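Local atomic coordinates of genome polyprotein (Rhinovirus C, PDB entry 6KU8), a protein that probably cleaves the viral polyprotein as a chymotrypsin-like 3C cysteine protease and is inhibited by rupintrivir. Residues 98-103 against 157-162. Sequence-based numbering, arbitrary orientation.
Sequences REWSNM and TGNIVA
Asn159 reaches the Trp100 ring with its amide group, and Asn156 OD1 holds the ND2 of that amide by a hydrogen bond. The contact lies in the C-terminal half of a chymotrypsin-like 3C protease, inside its second antiparallel beta-sheet. Residues 98-103 include the start of strand 100-107, and residues 157-162 the start of strand 159-167. Strand 153-156 pairs with both, so the two segments meet through side chains. Val161 and Asn159 both point toward residues 98-103 and meet Trp100, with Met103 CE beside them.

Val161 puts CG2 over one face of the indole. This methyl sits 3.3 Å from the centroid of the Trp100 five-membered ring and 20° off the ring normal, a CH-pi contact. Trp100 NE1 is only 3.1 Å from Val161 CG2. This close approach goes with an eclipsed Val161 chi1 of 120°, so the exact placing of CG2, and the CH-pi distance with it, is uncertain. Val161 and Ala162 both face Ile154 in a classic beta bulge.

The six-membered ring of Trp100 meets the Asn159 amide obliquely. Trp100 CZ3 lies 3.3 Å from Asn159 CG, and the ring and amide planes are 44° apart. Asn159 OD1 also lies near CZ3. Pro94 touches both Trp100 and Val161.

Met103 is buried, and its methyl reaches both Asn159 and Val161. A bend at chi2 helps turn the thioether end toward residues 157-162. The Met103 side chain also touches Val119 and Val122 of strand 115-130. Met103 CE ends 3.7 Å from Asn159 CB and 4.2 Å from Val161 CG2.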
# COMPACT_ATOMS: atom_id res chain seq x y z
N ARG A 98 -6.96 3.52 -13.71
CA ARG A 98 -6.68 3.18 -15.10
C ARG A 98 -6.11 1.76 -15.14
O ARG A 98 -5.65 1.23 -14.13
CB ARG A 98 -5.72 4.20 -15.75
CG ARG A 98 -5.23 5.36 -14.85
CD ARG A 98 -5.34 6.82 -15.46
NE ARG A 98 -4.04 7.43 -15.81
CZ ARG A 98 -3.47 8.52 -15.27
NH1 ARG A 98 -4.05 9.23 -14.30
NH2 ARG A 98 -2.28 8.92 -15.72
N GLU A 99 -6.15 1.15 -16.32
CA GLU A 99 -5.46 -0.12 -16.53
C GLU A 99 -3.96 0.11 -16.74
O GLU A 99 -3.56 1.07 -17.42
CB GLU A 99 -6.07 -0.86 -17.72
CG GLU A 99 -5.29 -2.08 -18.18
CD GLU A 99 -6.01 -2.87 -19.26
OE1 GLU A 99 -7.25 -2.78 -19.31
OE2 GLU A 99 -5.34 -3.57 -20.05
N TRP A 100 -3.14 -0.76 -16.17
CA TRP A 100 -1.68 -0.66 -16.27
C TRP A 100 -1.13 -2.00 -16.73
O TRP A 100 -1.60 -3.05 -16.28
CB TRP A 100 -1.02 -0.27 -14.93
CG TRP A 100 -1.51 1.04 -14.45
CD1 TRP A 100 -2.62 1.27 -13.70
CD2 TRP A 100 -0.93 2.33 -14.72
NE1 TRP A 100 -2.78 2.62 -13.48
CE2 TRP A 100 -1.75 3.29 -14.10
CE3 TRP A 100 0.19 2.76 -15.44
CZ2 TRP A 100 -1.48 4.66 -14.16
CZ3 TRP A 100 0.47 4.12 -15.49
CH2 TRP A 100 -0.37 5.05 -14.86
N SER A 101 -0.14 -1.96 -17.61
CA SER A 101 0.53 -3.19 -18.02
C SER A 101 1.89 -3.32 -17.33
O SER A 101 2.48 -2.33 -16.86
CB SER A 101 0.69 -3.25 -19.55
OG SER A 101 1.45 -2.17 -20.04
N ASN A 102 2.35 -4.56 -17.23
CA ASN A 102 3.71 -4.87 -16.77
C ASN A 102 4.00 -4.26 -15.39
O ASN A 102 5.07 -3.70 -15.14
CB ASN A 102 4.74 -4.40 -17.80
CG ASN A 102 4.47 -4.98 -19.19
OD1 ASN A 102 4.03 -4.27 -20.09
ND2 ASN A 102 4.74 -6.26 -19.35
N MET A 103 3.03 -4.41 -14.49
CA MET A 103 3.19 -3.97 -13.11
C MET A 103 3.93 -5.02 -12.28
O MET A 103 3.92 -6.22 -12.57
CB MET A 103 1.83 -3.68 -12.48
CG MET A 103 1.30 -2.29 -12.81
SD MET A 103 2.33 -1.07 -11.98
CE MET A 103 2.02 0.39 -12.98
N THR A 157 8.30 1.48 -13.45
CA THR A 157 9.05 2.73 -13.58
C THR A 157 8.11 3.93 -13.75
O THR A 157 7.32 3.99 -14.70
CB THR A 157 10.02 2.64 -14.76
OG1 THR A 157 10.92 1.56 -14.54
CG2 THR A 157 10.84 3.93 -14.90
N GLY A 158 8.16 4.85 -12.79
CA GLY A 158 7.39 6.07 -12.81
C GLY A 158 5.91 5.96 -12.47
O GLY A 158 5.22 6.98 -12.51
N ASN A 159 5.39 4.78 -12.14
CA ASN A 159 3.96 4.65 -11.87
C ASN A 159 3.76 3.90 -10.56
O ASN A 159 4.09 2.71 -10.48
CB ASN A 159 3.26 3.92 -13.02
CG ASN A 159 3.49 4.58 -14.37
OD1 ASN A 159 3.21 5.75 -14.54
ND2 ASN A 159 3.97 3.80 -15.34
N ILE A 160 3.23 4.57 -9.55
CA ILE A 160 3.03 3.96 -8.23
C ILE A 160 1.52 3.93 -8.00
O ILE A 160 0.90 4.96 -7.72
CB ILE A 160 3.76 4.73 -7.12
CG1 ILE A 160 5.26 4.86 -7.44
CG2 ILE A 160 3.56 4.02 -5.76
CD1 ILE A 160 6.00 5.83 -6.52
N VAL A 161 0.94 2.74 -8.11
CA VAL A 161 -0.44 2.63 -8.53
C VAL A 161 -1.35 2.00 -7.49
O VAL A 161 -2.57 2.26 -7.52
CB VAL A 161 -0.46 1.84 -9.86
CG1 VAL A 161 -1.25 0.55 -9.81
CG2 VAL A 161 -0.80 2.75 -11.04
N ALA A 162 -0.83 1.23 -6.53
CA ALA A 162 -1.68 0.63 -5.50
C ALA A 162 -0.79 0.07 -4.40
O ALA A 162 0.42 -0.05 -4.56
CB ALA A 162 -2.57 -0.49 -6.08